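Local coordinates for chitosanase (PDB 7C6C), which hydrolyses internal beta-(1->4) linkages between D-glucosamine units of partly acetylated chitosan, as a secreted glycoside hydrolase of family 46, at residues V59-V64 / K68-L73; H116-P121 / T143-G148; F46-G51 / P74-L79. All coordinates share one frame; numbering follows the deposited sequence. Where two conformers were deposited one is given.

Contact 1: residues V59-V64 / K68-L73; sequences VYTKAV and KLKKYL
Thr61 and Leu73 reach toward each other tip to tip, and Thr61 is the side chain to follow. Its CB points at segment 68-73 and branches there. On one branch, OG1 lies 4.0 Å from Leu73 CD1 and also looks onto the backbone at Lys70 CA, while its polar needs are met by hydrogen bonds to Val57 O, one helical turn back, and to Asn67 ND2. On the other, CG2 stands anti to the backbone N (the OG1 torsion, chi1, is -62°), which turns this methyl to 4.2 Å from the same Leu73 CD1 and 4.4 Å from Lys70 CG. The Lys70 chain leads away, and its NZ bonds to Asn66 OD1. This is the tight connection between consecutive helices, 52-63 and 73-82, in the mainly helical fold of the lysozyme clan. Asn67 braces the turn between them, since its ND2 also bonds to Val64 O and its OD1 takes the Leu69 N-H. Tyr60 CD2 packs 4.3 Å from Leu69 CD1, and Phe106 of helix 104-128 meets the Tyr60 ring edge-to-face. Beyond the ring, a water in the ring plane lies 2.9 Å from Tyr60 OH and accepts from Lys68 N, also at 2.9 Å.

Contact 2: residues H116-P121 / T143-G148; sequences HLYYQP and TVIQHG
Segments 116-121 and 143-147 run roughly antiparallel, their short axes at 147°, and Tyr118 and Val144 bring their CA atoms to within 5.9 Å. The first segment belongs to helix 104-128, the long bent helix that in family 46 chitosanases joins two lobes with the substrate cleft between them. The second is the C-terminal end of helix 134-147. The short axes approach to 8.9 Å, close enough for small aliphatic groups to meet the backbone opposite. Helix 104-128 is irregular here, with a wider pi-type turn at 116-119 followed by a kink at Pro121.

Tyr118 carries its side of the contact mainly through CB, which sits 3.8 Å from both Val144 CG1 and Ile145 CG1. The tyrosine and isoleucine side chains cross at about a right angle. Two conformers of Tyr118 were deposited; in the one described, its ring has Leu117 CB over the centre of one face. The Ile145 torsion (chi1 -74°) places CG1 beside its own backbone N and thereby against Tyr118. Ile145 also ties the contact to the active site, because its side chain comes within about 4 Å of that of Glu19, the predicted proton donor. Just beyond, helix 134-147 ends: Gly148 N still bonds back to Val144 O, but the glycine itself turns off with positive phi, and Phe156 takes up its backbone.

Val144 packs beside the kink. Pro121 has no N-H to offer Leu117 O, and Val144 CG2 lies 4.5 Å from that oxygen. The other methyl, CG1, lies closer, 3.4 Å from Tyr118 O.

Contact 3: residues F46-G51 / P74-L79; sequences FTTATG and PELRRL
Thr48 meets two leucines of helix 73-82 with different parts of itself. Its chi1 of 55° tucks OG1 between the backbone N and the carbonyl carbon, where it bonds to Tyr39 N. The same rotation sets CG2 anti to the carbonyl carbon, and from there the methyl packs 3.6 Å from Leu76 CD2. Leu76, extended with CD1 anti to CA, brings CD2 onto the threonine; the two side chains cross obliquely. Leu79 has the same rotamer but starts toward segment 46-51; its CB lies 3.5 Å from Thr48 O and its CD1 comes alongside Thr48 CB. Thr48 O also accepts a hydrogen bond from a water (2.7 Å), which donates to Leu76 O as well (2.8 Å).

Thr47 OG1 and Thr50 OG1 share a hydrogen bond of 2.8 Å across the turn, and Thr50 OG1 also bonds to Asp52 N. On the helix, Arg78 grips Glu75 OE1 side-on with NE and NH2; NH2 takes the syn lone pair at 2.7 Å, whereas NE comes from above the carboxylate plane.

The side chain of Ala49 is about 7 Å from that of Asp35, the nucleophile by similarity. Strand 46-47 is an outer strand of a three-stranded antiparallel sheet, and Gly51 takes the N-cap position of helix 52-63. Backbone hydrogen bonds join Thr48 to Tyr39 and Ala49 to Arg37, while Leu76 also packs on Leu54 and Val57 of helix 52-63.

How the contacts relate
Segment 68-73 of contact 1 runs into helix 73-82, which supplies one side of contact 3. Contact 1 is nested inside the chain loop that contact 3 closes, and one segment of each adjoins the other at Leu73 and Pro74. Helix 52-63 supplies one side of contact 1, and its Leu54 and Val57 touch both Leu73 and Leu76. Contact 1 is peripheral, about 23 Å from the chain's centre, with lysines at its border; every touching residue of contact 3 is buried. Contact 2, about 6 Å from the centre, sets aliphatic groups against tyrosine and backbone, without the bridging water that contacts 1 and 3 each have. In the conformer described, Tyr118 extends from contact 2 to Phe46 of contact 3.

Contact 1: residues V59-V64 / K68-L73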
loop_
_atom_site.group_PDB
_atom_site.type_symbol
_atom_site.label_atom_id
_atom_site.label_comp_id
_atom_site.label_asym_id
_atom_site.label_seq_id
_atom_site.Cartn_x
_atom_site.Cartn_y
_atom_site.Cartn_z
ATOM N N VAL A 59 13.031 0.636 -13.536
ATOM C CA VAL A 59 12.237 1.529 -14.382
ATOM C C VAL A 59 12.923 2.883 -14.501
ATOM O O VAL A 59 13.053 3.449 -15.591
ATOM C CB VAL A 59 10.798 1.645 -13.832
ATOM C CG1 VAL A 59 10.039 2.815 -14.481
ATOM C CG2 VAL A 59 10.048 0.343 -14.025
ATOM N N TYR A 60 13.387 3.414 -13.370
ATOM C CA TYR A 60 14.105 4.681 -13.377
ATOM C C TYR A 60 15.361 4.592 -14.234
ATOM O O TYR A 60 15.670 5.518 -14.993
ATOM C CB TYR A 60 14.448 5.059 -11.933
ATOM C CG TYR A 60 15.249 6.328 -11.770
ATOM C CD1 TYR A 60 14.820 7.529 -12.321
ATOM C CD2 TYR A 60 16.430 6.326 -11.045
ATOM C CE1 TYR A 60 15.556 8.693 -12.161
ATOM C CE2 TYR A 60 17.167 7.483 -10.870
ATOM C CZ TYR A 60 16.734 8.660 -11.436
ATOM O OH TYR A 60 17.496 9.792 -11.268
ATOM N N THR A 61 16.079 3.465 -14.155
ATOM C CA THR A 61 17.328 3.314 -14.900
ATOM C C THR A 61 17.081 3.197 -16.401
ATOM O O THR A 61 17.870 3.706 -17.203
ATOM C CB THR A 61 18.143 2.145 -14.333
ATOM O OG1 THR A 61 18.478 2.440 -12.973
ATOM C CG2 THR A 61 19.428 1.925 -15.109
ATOM N N LYS A 62 15.984 2.553 -16.805
ATOM C CA LYS A 62 15.632 2.549 -18.221
ATOM C C LYS A 62 15.363 3.966 -18.721
ATOM O O LYS A 62 15.809 4.346 -19.810
ATOM C CB LYS A 62 14.428 1.640 -18.468
ATOM C CG LYS A 62 13.992 1.635 -19.917
ATOM C CD LYS A 62 12.978 0.549 -20.226
ATOM C CE LYS A 62 12.724 0.493 -21.730
ATOM N NZ LYS A 62 11.731 -0.540 -22.092
ATOM N N ALA A 63 14.670 4.774 -17.915
ATOM C CA ALA A 63 14.337 6.136 -18.315
ATOM C C ALA A 63 15.547 7.058 -18.244
ATOM O O ALA A 63 15.693 7.958 -19.081
ATOM C CB ALA A 63 13.212 6.664 -17.427
ATOM N N VAL A 64 16.411 6.865 -17.247
ATOM C CA VAL A 64 17.552 7.742 -16.970
ATOM C C VAL A 64 18.782 6.860 -16.802
ATOM O O VAL A 64 19.132 6.480 -15.672
ATOM C CB VAL A 64 17.318 8.615 -15.724
ATOM C CG1 VAL A 64 18.483 9.580 -15.505
ATOM C CG2 VAL A 64 15.993 9.373 -15.823
ATOM N N LYS A 68 22.204 7.868 -10.258
ATOM C CA LYS A 68 22.897 7.642 -8.990
ATOM C C LYS A 68 22.506 6.341 -8.304
ATOM O O LYS A 68 23.205 5.917 -7.377
ATOM C CB LYS A 68 22.669 8.812 -8.032
ATOM C CG LYS A 68 21.280 8.863 -7.400
ATOM C CD LYS A 68 21.133 10.073 -6.474
ATOM C CE LYS A 68 21.042 11.382 -7.257
ATOM N NZ LYS A 68 21.095 12.567 -6.358
ATOM N N LEU A 69 21.405 5.718 -8.707
ATOM C CA LEU A 69 20.977 4.468 -8.102
ATOM C C LEU A 69 21.377 3.235 -8.905
ATOM O O LEU A 69 21.243 2.121 -8.392
ATOM C CB LEU A 69 19.461 4.472 -7.893
ATOM C CG LEU A 69 18.902 5.527 -6.934
ATOM C CD1 LEU A 69 17.378 5.494 -6.938
ATOM C CD2 LEU A 69 19.444 5.345 -5.521
ATOM N N LYS A 70 21.888 3.408 -10.130
ATOM C CA LYS A 70 22.218 2.260 -10.974
ATOM C C LYS A 70 23.148 1.285 -10.264
ATOM O O LYS A 70 22.967 0.067 -10.364
ATOM C CB LYS A 70 22.846 2.731 -12.287
ATOM C CG LYS A 70 23.357 1.581 -13.142
ATOM C CD LYS A 70 24.130 2.048 -14.371
ATOM C CE LYS A 70 24.743 0.852 -15.100
ATOM N NZ LYS A 70 25.627 1.271 -16.224
ATOM N N LYS A 71 24.141 1.798 -9.530
ATOM C CA LYS A 71 25.140 0.923 -8.925
ATOM C C LYS A 71 24.548 0.008 -7.868
ATOM O O LYS A 71 25.198 -0.976 -7.493
ATOM C CB LYS A 71 26.303 1.729 -8.335
ATOM C CG LYS A 71 25.991 2.426 -7.024
ATOM C CD LYS A 71 27.266 2.981 -6.402
ATOM C CE LYS A 71 27.060 3.328 -4.933
ATOM N NZ LYS A 71 28.336 3.676 -4.256
ATOM N N TYR A 72 23.342 0.305 -7.377
ATOM C CA TYR A 72 22.706 -0.548 -6.388
ATOM C C TYR A 72 21.944 -1.706 -7.009
ATOM O O TYR A 72 21.488 -2.583 -6.274
ATOM C CB TYR A 72 21.768 0.266 -5.492
ATOM C CG TYR A 72 22.502 1.326 -4.714
ATOM C CD1 TYR A 72 23.279 0.989 -3.612
ATOM C CD2 TYR A 72 22.445 2.656 -5.092
ATOM C CE1 TYR A 72 23.966 1.954 -2.897
ATOM C CE2 TYR A 72 23.130 3.627 -4.393
ATOM C CZ TYR A 72 23.887 3.275 -3.298
ATOM O OH TYR A 72 24.565 4.249 -2.611
ATOM N N LEU A 73 21.776 -1.730 -8.332
ATOM C CA LEU A 73 20.997 -2.804 -8.953
ATOM C C LEU A 73 21.504 -4.199 -8.619
ATOM O O LEU A 73 20.672 -5.073 -8.326
ATOM C CB LEU A 73 20.873 -2.588 -10.466
ATOM C CG LEU A 73 19.859 -1.526 -10.885
ATOM C CD1 LEU A 73 20.006 -1.189 -12.355
ATOM C CD2 LEU A 73 18.441 -1.992 -10.584
HETATM O O HOH W 1 20.284 10.089 -10.404
#

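Contact 2: residues H116-P121 / T143-G148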
loop_
_atom_site.group_PDB
_atom_site.type_symbol
_atom_site.label_atom_id
_atom_site.label_comp_id
_atom_site.label_asym_id
_atom_site.label_seq_id
_atom_site.Cartn_x
_atom_site.Cartn_y
_atom_site.Cartn_z
ATOM N N HIS A 116 1.365 -0.407 -11.784
ATOM C CA HIS A 116 1.422 -1.769 -12.293
ATOM C C HIS A 116 1.284 -2.800 -11.179
ATOM O O HIS A 116 0.634 -3.835 -11.372
ATOM C CB HIS A 116 2.744 -1.964 -13.033
ATOM C CG HIS A 116 2.916 -3.328 -13.620
ATOM N ND1 HIS A 116 2.100 -3.822 -14.616
ATOM C CD2 HIS A 116 3.815 -4.305 -13.351
ATOM C CE1 HIS A 116 2.493 -5.041 -14.938
ATOM N NE2 HIS A 116 3.527 -5.361 -14.181
ATOM N N LEU A 117 1.888 -2.547 -10.018
ATOM C CA LEU A 117 1.901 -3.540 -8.948
ATOM C C LEU A 117 0.731 -3.411 -7.988
ATOM O O LEU A 117 0.326 -4.410 -7.388
ATOM C CB LEU A 117 3.188 -3.430 -8.126
ATOM C CG LEU A 117 4.509 -3.761 -8.826
ATOM C CD1 LEU A 117 5.620 -3.850 -7.796
ATOM C CD2 LEU A 117 4.417 -5.052 -9.624
ATOM N N TYR A 118 0.188 -2.211 -7.800
ATOM C CA TYR A 118 -0.787 -1.987 -6.738
ATOM C C TYR A 118 -2.119 -1.460 -7.256
ATOM O O TYR A 118 -3.149 -2.101 -7.036
ATOM C CB TYR A 118 -0.206 -1.100 -5.619
ATOM C CG TYR A 118 1.220 -1.448 -5.224
ATOM C CD1 TYR A 118 1.563 -2.734 -4.809
ATOM C CD2 TYR A 118 2.224 -0.493 -5.277
ATOM C CE1 TYR A 118 2.875 -3.052 -4.460
ATOM C CE2 TYR A 118 3.529 -0.804 -4.935
ATOM C CZ TYR A 118 3.850 -2.076 -4.526
ATOM O OH TYR A 118 5.152 -2.354 -4.182
ATOM N N TYR A 119 -2.142 -0.318 -7.945
ATOM C CA TYR A 119 -3.432 0.253 -8.319
ATOM C C TYR A 119 -4.192 -0.644 -9.286
ATOM O O TYR A 119 -5.359 -0.974 -9.043
ATOM C CB TYR A 119 -3.281 1.652 -8.897
ATOM C CG TYR A 119 -4.614 2.246 -9.287
ATOM C CD1 TYR A 119 -5.576 2.536 -8.322
ATOM C CD2 TYR A 119 -4.929 2.490 -10.616
ATOM C CE1 TYR A 119 -6.805 3.065 -8.675
ATOM C CE2 TYR A 119 -6.160 3.024 -10.978
ATOM C CZ TYR A 119 -7.090 3.312 -9.999
ATOM O OH TYR A 119 -8.313 3.842 -10.333
ATOM N N GLN A 120 -3.568 -1.026 -10.406
ATOM C CA GLN A 120 -4.290 -1.855 -11.372
ATOM C C GLN A 120 -4.692 -3.202 -10.792
ATOM O O GLN A 120 -5.853 -3.606 -10.977
ATOM C CB GLN A 120 -3.532 -1.970 -12.699
ATOM C CG GLN A 120 -3.292 -0.647 -13.410
ATOM C CD GLN A 120 -4.568 0.070 -13.795
ATOM O OE1 GLN A 120 -5.614 -0.549 -13.982
ATOM N NE2 GLN A 120 -4.481 1.387 -13.927
ATOM N N PRO A 121 -3.827 -3.933 -10.082
ATOM C CA PRO A 121 -4.302 -5.174 -9.451
ATOM C C PRO A 121 -5.421 -4.954 -8.448
ATOM O O PRO A 121 -6.347 -5.770 -8.371
ATOM C CB PRO A 121 -3.028 -5.747 -8.818
ATOM C CG PRO A 121 -1.935 -5.236 -9.705
ATOM C CD PRO A 121 -2.355 -3.834 -10.034
ATOM N N THR A 143 -5.117 -1.767 0.883
ATOM C CA THR A 143 -4.790 -3.107 1.357
ATOM C C THR A 143 -3.649 -3.715 0.553
ATOM O O THR A 143 -2.715 -4.287 1.123
ATOM C CB THR A 143 -6.026 -4.008 1.298
ATOM O OG1 THR A 143 -7.048 -3.469 2.141
ATOM C CG2 THR A 143 -5.695 -5.417 1.781
ATOM N N VAL A 144 -3.702 -3.605 -0.776
ATOM C CA VAL A 144 -2.646 -4.238 -1.562
ATOM C C VAL A 144 -1.304 -3.559 -1.319
ATOM O O VAL A 144 -0.257 -4.215 -1.338
ATOM C CB VAL A 144 -3.025 -4.348 -3.055
ATOM C CG1 VAL A 144 -2.933 -3.005 -3.756
ATOM C CG2 VAL A 144 -2.137 -5.369 -3.761
ATOM N N ILE A 145 -1.310 -2.253 -1.054
ATOM C CA ILE A 145 -0.061 -1.552 -0.785
ATOM C C ILE A 145 0.594 -2.088 0.479
ATOM O O ILE A 145 1.814 -2.288 0.521
ATOM C CB ILE A 145 -0.290 -0.030 -0.741
ATOM C CG1 ILE A 145 -0.505 0.508 -2.158
ATOM C CG2 ILE A 145 0.882 0.668 -0.062
ATOM C CD1 ILE A 145 -1.009 1.911 -2.205
ATOM N N GLN A 146 -0.197 -2.343 1.524
ATOM C CA GLN A 146 0.392 -2.835 2.764
ATOM C C GLN A 146 0.648 -4.340 2.722
ATOM O O GLN A 146 1.703 -4.806 3.167
ATOM C CB GLN A 146 -0.484 -2.476 3.963
ATOM C CG GLN A 146 0.085 -3.012 5.268
ATOM C CD GLN A 146 -0.659 -2.528 6.503
ATOM O OE1 GLN A 146 -1.878 -2.347 6.485
ATOM N NE2 GLN A 146 0.071 -2.354 7.597
ATOM N N HIS A 147 -0.299 -5.115 2.196
ATOM C CA HIS A 147 -0.256 -6.567 2.317
ATOM C C HIS A 147 0.405 -7.260 1.135
ATOM O O HIS A 147 0.781 -8.432 1.254
ATOM C CB HIS A 147 -1.677 -7.110 2.491
ATOM C CG HIS A 147 -2.338 -6.666 3.756
ATOM N ND1 HIS A 147 -2.488 -7.493 4.852
ATOM C CD2 HIS A 147 -2.890 -5.479 4.099
ATOM C CE1 HIS A 147 -3.109 -6.829 5.812
ATOM N NE2 HIS A 147 -3.363 -5.603 5.383
ATOM N N GLY A 148 0.553 -6.574 0.007
ATOM C CA GLY A 148 1.068 -7.186 -1.198
ATOM C C GLY A 148 0.024 -8.019 -1.918
ATOM O O GLY A 148 -1.024 -8.368 -1.377
#

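Contact 3: residues F46-G51 / P74-L79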
loop_
_atom_site.group_PDB
_atom_site.type_symbol
_atom_site.label_atom_id
_atom_site.label_comp_id
_atom_site.label_asym_id
_atom_site.label_seq_id
_atom_site.Cartn_x
_atom_site.Cartn_y
_atom_site.Cartn_z
ATOM N N PHE A 46 7.702 0.633 -1.156
ATOM C CA PHE A 46 8.404 -0.399 -1.908
ATOM C C PHE A 46 9.554 -0.938 -1.059
ATOM O O PHE A 46 10.321 -0.161 -0.490
ATOM C CB PHE A 46 9.008 0.212 -3.176
ATOM C CG PHE A 46 8.050 1.016 -4.040
ATOM C CD1 PHE A 46 7.199 0.390 -4.939
ATOM C CD2 PHE A 46 8.095 2.412 -4.033
ATOM C CE1 PHE A 46 6.379 1.135 -5.767
ATOM C CE2 PHE A 46 7.275 3.147 -4.865
ATOM C CZ PHE A 46 6.419 2.509 -5.731
ATOM N N THR A 47 9.713 -2.256 -0.996
ATOM C CA THR A 47 10.717 -2.818 -0.101
ATOM C C THR A 47 11.829 -3.525 -0.864
ATOM O O THR A 47 11.640 -4.022 -1.977
ATOM C CB THR A 47 10.099 -3.759 0.936
ATOM O OG1 THR A 47 9.368 -4.795 0.270
ATOM C CG2 THR A 47 9.168 -3.003 1.881
ATOM N N THR A 48 13.003 -3.586 -0.232
ATOM C CA THR A 48 14.143 -4.248 -0.851
ATOM C C THR A 48 14.092 -5.771 -0.746
ATOM O O THR A 48 14.733 -6.442 -1.553
ATOM C CB THR A 48 15.466 -3.680 -0.315
ATOM O OG1 THR A 48 15.507 -3.767 1.114
ATOM C CG2 THR A 48 15.626 -2.231 -0.713
ATOM N N ALA A 49 13.338 -6.342 0.199
ATOM C CA ALA A 49 13.239 -7.799 0.270
ATOM C C ALA A 49 12.298 -8.381 -0.782
ATOM O O ALA A 49 12.453 -9.548 -1.154
ATOM C CB ALA A 49 12.771 -8.243 1.659
ATOM N N THR A 50 11.318 -7.605 -1.264
ATOM C CA THR A 50 10.260 -8.145 -2.118
ATOM C C THR A 50 10.549 -8.023 -3.601
ATOM O O THR A 50 9.909 -8.715 -4.400
ATOM C CB THR A 50 8.943 -7.411 -1.898
ATOM O OG1 THR A 50 9.112 -6.030 -2.248
ATOM C CG2 THR A 50 8.492 -7.560 -0.466
ATOM N N GLY A 51 11.452 -7.145 -3.997
ATOM C CA GLY A 51 11.646 -6.879 -5.400
ATOM C C GLY A 51 10.972 -5.621 -5.898
ATOM O O GLY A 51 11.308 -5.157 -6.994
ATOM N N PRO A 74 22.809 -4.498 -8.661
ATOM C CA PRO A 74 23.219 -5.881 -8.350
ATOM C C PRO A 74 22.811 -6.318 -6.954
ATOM O O PRO A 74 22.313 -7.438 -6.774
ATOM C CB PRO A 74 24.740 -5.854 -8.558
ATOM C CG PRO A 74 24.951 -4.762 -9.580
ATOM C CD PRO A 74 23.929 -3.708 -9.208
ATOM N N GLU A 75 22.983 -5.449 -5.952
ATOM C CA GLU A 75 22.573 -5.814 -4.603
ATOM C C GLU A 75 21.053 -5.875 -4.483
ATOM O O GLU A 75 20.513 -6.802 -3.870
ATOM C CB GLU A 75 23.166 -4.850 -3.579
ATOM C CG GLU A 75 22.759 -5.142 -2.137
ATOM C CD GLU A 75 23.310 -6.453 -1.583
ATOM O OE1 GLU A 75 24.174 -7.098 -2.216
ATOM O OE2 GLU A 75 22.886 -6.832 -0.476
ATOM N N LEU A 76 20.335 -4.902 -5.055
ATOM C CA LEU A 76 18.878 -4.962 -5.013
ATOM C C LEU A 76 18.370 -6.243 -5.659
ATOM O O LEU A 76 17.399 -6.849 -5.189
ATOM C CB LEU A 76 18.272 -3.745 -5.704
ATOM C CG LEU A 76 18.515 -2.412 -4.999
ATOM C CD1 LEU A 76 18.153 -1.271 -5.938
ATOM C CD2 LEU A 76 17.712 -2.313 -3.684
ATOM N N ARG A 77 19.015 -6.674 -6.744
ATOM C CA ARG A 77 18.611 -7.908 -7.410
ATOM C C ARG A 77 18.844 -9.117 -6.511
ATOM O O ARG A 77 17.976 -9.996 -6.389
ATOM C CB ARG A 77 19.366 -8.042 -8.733
ATOM C CG ARG A 77 18.792 -9.092 -9.654
ATOM C CD ARG A 77 19.687 -9.350 -10.870
ATOM N NE ARG A 77 20.102 -8.110 -11.522
ATOM C CZ ARG A 77 19.328 -7.402 -12.338
ATOM N NH1 ARG A 77 18.097 -7.820 -12.626
ATOM N NH2 ARG A 77 19.791 -6.271 -12.873
ATOM N N ARG A 78 20.009 -9.179 -5.864
ATOM C CA ARG A 78 20.288 -10.284 -4.955
ATOM C C ARG A 78 19.332 -10.289 -3.768
ATOM O O ARG A 78 18.888 -11.352 -3.326
ATOM C CB ARG A 78 21.724 -10.174 -4.453
ATOM C CG ARG A 78 22.089 -11.212 -3.416
ATOM C CD ARG A 78 23.589 -11.398 -3.296
ATOM N NE ARG A 78 24.272 -10.183 -2.871
ATOM C CZ ARG A 78 25.545 -10.154 -2.488
ATOM N NH1 ARG A 78 26.250 -11.278 -2.472
ATOM N NH2 ARG A 78 26.109 -9.013 -2.109
ATOM N N LEU A 79 19.001 -9.107 -3.237
ATOM C CA LEU A 79 18.077 -9.039 -2.108
ATOM C C LEU A 79 16.700 -9.547 -2.501
ATOM O O LEU A 79 16.041 -10.245 -1.718
ATOM C CB LEU A 79 17.994 -7.611 -1.575
ATOM C CG LEU A 79 19.289 -7.078 -0.962
ATOM C CD1 LEU A 79 19.152 -5.591 -0.689
ATOM C CD2 LEU A 79 19.661 -7.848 0.307
HETATM O O HOH W 2 15.620 -5.282 -3.785
#